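Local atomic coordinates of aldehyde dehydrogenase (Bartonella henselae, PDB entry 3I44), a protein that probably catalyses the NAD(P)-dependent oxidation of aldehydes to carboxylic acids. Residues S110-A115 and E198-S203; L121-A126 and W171-N176. The protein carries 1 engineered substitution. All blocks are in the same frame, centred on the assembly; numbering follows the deposited sequence.

Contact 1: residues S110-A115 and E198-S203; sequences SMEMGA and EIAPLS. With NA (sodium ion), chain B.
Glu112 lays its carboxylate against Leu202 and Ser203, with Glu112 OE2 accepting the hydroxyl hydrogen of Ser203 OG at 2.6 Å through its syn lone pair. Glu112 OE1 receives Ser203 N at 3.1 Å, also on the syn side but 31° out of the carboxylate plane, and a weak, bent bond from Leu202 N (119° at the hydrogen). These bonds engage both oxygens and would limit rotation of the buried group; the backbone N-H groups of Leu202 and Ser203 probably stabilise its negative charge. With CG between the backbone N and carbonyl carbon (chi1 75°) and the chain extended beyond it, the carboxylate reaches past Ala200, whose CB lies 3.6 Å from Glu112 CD.

Apolar contact is slight: Met111 CE touches Leu202 CD1 at 3.8 Å, the two side chains meeting obliquely.

Metal coordination completes the join. Glu112 O and Ile199 O bind sodium at 2.4 and 2.3 Å, together with Ile46 O and two waters. Backbone carbonyls and water are ligands suited to a hard monovalent cation, and this is an intrasubunit sodium site consistent with those of other aldehyde dehydrogenases.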
# COMPACT_ATOMS: atom_id res chain seq x y z
N SER A 110 -10.21 13.88 28.93
CA SER A 110 -11.54 14.35 29.31
C SER A 110 -11.68 15.86 29.04
O SER A 110 -12.63 16.31 28.37
CB SER A 110 -11.80 14.07 30.79
OG SER A 110 -13.13 14.33 31.14
N MET A 111 -10.72 16.62 29.54
CA MET A 111 -10.74 18.08 29.38
C MET A 111 -10.72 18.58 27.94
O MET A 111 -11.50 19.44 27.58
CB MET A 111 -9.56 18.72 30.13
CG MET A 111 -9.44 20.22 29.91
SD MET A 111 -8.21 20.96 31.04
CE MET A 111 -6.69 20.65 30.20
N GLU A 112 -9.81 18.03 27.13
CA GLU A 112 -9.56 18.52 25.75
C GLU A 112 -10.57 18.04 24.71
O GLU A 112 -10.81 18.74 23.73
CB GLU A 112 -8.12 18.16 25.30
CG GLU A 112 -7.93 16.67 24.95
CD GLU A 112 -6.48 16.28 24.55
OE1 GLU A 112 -5.61 17.13 24.56
OE2 GLU A 112 -6.26 15.10 24.15
N MET A 113 -11.17 16.85 24.90
CA MET A 113 -12.14 16.35 23.91
C MET A 113 -13.49 15.91 24.46
O MET A 113 -14.38 15.53 23.71
CB MET A 113 -11.50 15.31 22.96
CG MET A 113 -10.82 14.13 23.59
SD MET A 113 -12.05 13.01 24.27
CE MET A 113 -13.04 12.59 22.81
N GLY A 114 -13.66 15.97 25.78
CA GLY A 114 -14.97 15.84 26.41
C GLY A 114 -15.34 14.46 26.92
O GLY A 114 -16.48 14.28 27.40
N ALA A 115 -14.42 13.48 26.83
CA ALA A 115 -14.73 12.14 27.31
C ALA A 115 -15.11 12.14 28.79
O ALA A 115 -14.34 12.61 29.62
CB ALA A 115 -13.55 11.17 27.06
N GLU A 198 -4.92 19.30 16.43
CA GLU A 198 -4.78 20.62 17.02
C GLU A 198 -5.96 20.94 17.93
O GLU A 198 -5.85 21.80 18.79
CB GLU A 198 -4.57 21.72 15.94
CG GLU A 198 -5.78 22.04 15.09
CD GLU A 198 -5.97 21.13 13.89
OE1 GLU A 198 -5.42 20.00 13.82
OE2 GLU A 198 -6.71 21.56 12.99
N ILE A 199 -7.08 20.23 17.80
CA ILE A 199 -8.18 20.41 18.74
C ILE A 199 -8.10 19.51 19.98
O ILE A 199 -8.88 19.71 20.90
CB ILE A 199 -9.57 20.37 18.08
CG1 ILE A 199 -9.99 18.98 17.71
CG2 ILE A 199 -9.64 21.32 16.79
CD1 ILE A 199 -11.45 18.91 17.21
N ALA A 200 -7.17 18.54 20.01
CA ALA A 200 -6.95 17.70 21.21
C ALA A 200 -5.49 17.23 21.30
O ALA A 200 -5.21 16.03 21.24
CB ALA A 200 -7.89 16.47 21.19
N PRO A 201 -4.54 18.19 21.40
CA PRO A 201 -3.12 17.87 21.32
C PRO A 201 -2.48 17.56 22.66
O PRO A 201 -1.35 17.04 22.70
CB PRO A 201 -2.52 19.18 20.80
CG PRO A 201 -3.32 20.19 21.48
CD PRO A 201 -4.75 19.64 21.52
N LEU A 202 -3.15 17.91 23.74
CA LEU A 202 -2.52 17.85 25.05
C LEU A 202 -2.16 16.41 25.47
O LEU A 202 -1.11 16.18 26.06
CB LEU A 202 -3.38 18.55 26.11
CG LEU A 202 -3.72 20.04 25.92
CD1 LEU A 202 -4.63 20.51 27.04
CD2 LEU A 202 -2.48 20.95 25.81
N SER A 203 -3.01 15.45 25.11
CA SER A 203 -2.75 14.07 25.48
C SER A 203 -1.45 13.60 24.84
O SER A 203 -0.65 12.97 25.51
CB SER A 203 -3.93 13.17 25.13
OG SER A 203 -4.41 13.37 23.81
NA NA B . -10.53 20.62 22.26
O HOH W 1 -12.21 20.92 21.17
O HOH W 2 -10.05 22.74 20.73

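Contact 2: residues L121-A126 and W171-N176; sequences LNAQTA and WNWPMN
Gln124 and Trp173 mark the closest backbone approach, their CA atoms 6.1 Å apart. Helix 117-141 widens here into a pi-type turn, evidenced by the Ala126 N to Leu121 O bond, while Trp173 occupies the N-cap position of helix 174-188. The sequence WNWP in 171-174 is the aldehyde dehydrogenase motif that in this family borders the active site.

Gln124 carries the contact by spreading its amide over the six-membered part of the Trp173 indole. The planes are 23° apart, and Gln124 NE2 stands 3.5 Å above the Trp173 ring plane, displaced toward the rim; Gln124 CD comes within 3.4 Å of Trp173 CE3. A bend at chi2 (-85°) turns the amide across the ring. Gln124 NE2 then makes a straight bond to Asn172 O at 3.0 Å (172° at the hydrogen), lying almost in the amide plane, which fixes which end of the amide faces the loop. Gln124 OE1 instead packs against Pro174 CD at 3.3 Å. Ala123 meets the indole from the rim, its CB 4.0 Å from Trp173 CZ3.

The polar ends of the loop residues are held from elsewhere: Asn172 bonds Gln177 through OD1 and Gln301 O through ND2, and Trp173 NE1 bonds Ser302. The motif is thereby tied to the 301-302 loop as well as to helix 117-141. A water joins the two helices, donating to Gln124 O and to Gln124 OE1, each at 2.7 Å, and accepting from Asn176 N.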
# COMPACT_ATOMS: atom_id res chain seq x y z
N LEU A 121 -10.62 7.26 31.68
CA LEU A 121 -9.61 6.36 32.29
C LEU A 121 -9.76 4.94 31.75
O LEU A 121 -8.79 4.38 31.25
CB LEU A 121 -9.69 6.35 33.82
CG LEU A 121 -8.67 5.49 34.57
CD1 LEU A 121 -7.23 6.02 34.33
CD2 LEU A 121 -8.94 5.44 36.08
N ASN A 122 -10.96 4.34 31.83
CA ASN A 122 -11.09 2.90 31.58
C ASN A 122 -11.16 2.49 30.10
O ASN A 122 -11.11 1.31 29.80
CB ASN A 122 -12.26 2.29 32.37
CG ASN A 122 -13.63 2.74 31.88
OD1 ASN A 122 -13.88 2.88 30.66
ND2 ASN A 122 -14.56 2.93 32.84
N ALA A 123 -11.27 3.45 29.19
CA ALA A 123 -11.31 3.15 27.77
C ALA A 123 -10.32 4.03 27.02
O ALA A 123 -9.39 3.52 26.43
CB ALA A 123 -12.71 3.28 27.23
N GLN A 124 -10.46 5.36 27.09
CA GLN A 124 -9.53 6.24 26.34
C GLN A 124 -8.06 5.97 26.74
O GLN A 124 -7.19 5.82 25.88
CB GLN A 124 -9.89 7.72 26.50
CG GLN A 124 -11.23 8.13 25.84
CD GLN A 124 -11.05 8.48 24.37
OE1 GLN A 124 -9.94 8.44 23.83
NE2 GLN A 124 -12.16 8.81 23.70
N THR A 125 -7.79 5.91 28.04
CA THR A 125 -6.43 5.73 28.50
C THR A 125 -6.03 4.24 28.52
O THR A 125 -5.00 3.88 27.99
CB THR A 125 -6.19 6.39 29.86
OG1 THR A 125 -6.49 7.79 29.78
CG2 THR A 125 -4.71 6.19 30.28
N ALA A 126 -6.88 3.38 29.05
CA ALA A 126 -6.59 1.95 29.11
C ALA A 126 -6.37 1.28 27.75
O ALA A 126 -5.57 0.37 27.70
CB ALA A 126 -7.75 1.21 29.87
N TRP A 171 -8.50 13.42 17.15
CA TRP A 171 -8.94 13.85 18.50
C TRP A 171 -9.90 12.90 19.22
O TRP A 171 -10.19 13.11 20.39
CB TRP A 171 -9.64 15.23 18.38
CG TRP A 171 -10.64 15.25 17.29
CD1 TRP A 171 -10.44 15.64 16.00
CD2 TRP A 171 -11.99 14.77 17.35
NE1 TRP A 171 -11.58 15.49 15.27
CE2 TRP A 171 -12.55 14.96 16.07
CE3 TRP A 171 -12.79 14.25 18.37
CZ2 TRP A 171 -13.87 14.63 15.79
CZ3 TRP A 171 -14.07 13.92 18.10
CH2 TRP A 171 -14.61 14.11 16.81
N ASN A 172 -10.46 11.93 18.51
CA ASN A 172 -11.57 11.15 19.04
C ASN A 172 -11.18 10.01 19.98
O ASN A 172 -11.92 9.72 20.90
CB ASN A 172 -12.52 10.67 17.94
CG ASN A 172 -11.87 9.71 16.96
OD1 ASN A 172 -10.72 9.90 16.56
ND2 ASN A 172 -12.62 8.71 16.52
N TRP A 173 -10.07 9.33 19.70
CA TRP A 173 -9.56 8.29 20.56
C TRP A 173 -8.03 8.50 20.60
O TRP A 173 -7.24 7.66 20.11
CB TRP A 173 -9.93 6.92 20.00
CG TRP A 173 -11.32 6.47 20.29
CD1 TRP A 173 -12.39 6.49 19.45
CD2 TRP A 173 -11.78 5.87 21.49
NE1 TRP A 173 -13.50 5.95 20.06
CE2 TRP A 173 -13.14 5.58 21.33
CE3 TRP A 173 -11.16 5.54 22.70
CZ2 TRP A 173 -13.90 4.97 22.33
CZ3 TRP A 173 -11.92 4.95 23.70
CH2 TRP A 173 -13.27 4.68 23.51
N PRO A 174 -7.60 9.64 21.16
CA PRO A 174 -6.22 10.10 20.92
C PRO A 174 -5.09 9.11 21.32
O PRO A 174 -4.19 8.91 20.53
CB PRO A 174 -6.13 11.41 21.73
CG PRO A 174 -7.38 11.47 22.59
CD PRO A 174 -8.41 10.63 21.90
N MET A 175 -5.13 8.52 22.51
CA MET A 175 -4.07 7.62 22.95
C MET A 175 -4.18 6.27 22.28
O MET A 175 -3.16 5.63 22.04
CB MET A 175 -4.05 7.41 24.47
CG MET A 175 -3.18 8.36 25.25
SD MET A 175 -1.54 8.62 24.58
CE MET A 175 -1.83 10.15 23.70
N ASN A 176 -5.41 5.84 21.96
CA ASN A 176 -5.58 4.67 21.13
C ASN A 176 -4.75 4.84 19.83
O ASN A 176 -3.87 4.03 19.52
CB ASN A 176 -7.08 4.49 20.81
CG ASN A 176 -7.38 3.23 20.05
OD1 ASN A 176 -7.58 3.23 18.81
ND2 ASN A 176 -7.50 2.13 20.79
O HOH W 3 -7.60 7.18 23.53

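How the contacts relate
The centres of contacts 1 and 2 lie 10 Å apart, and the two touch: Ser203 OG packs on Pro174 CB at 3.3 Å, and Met113 CG on Trp171 O at 3.4 Å. Consecutive helices 102-113 and 117-141 supply the first segments. Helices 174-188 and 202-213 supply the second, so contact 2 is nested inside the chain loop closed by contact 1. Strand 156-168, helix 174-188 and parallel strand 191-195 form a beta-alpha-beta crossover, continued by helix 202-213 to strand 221-223, as in a Rossmann-like dinucleotide-binding domain. Helices 102-113 and 117-141 thus pack against two successive segments of that domain, 198-203 beside sodium and 171-176 at the WNWP motif.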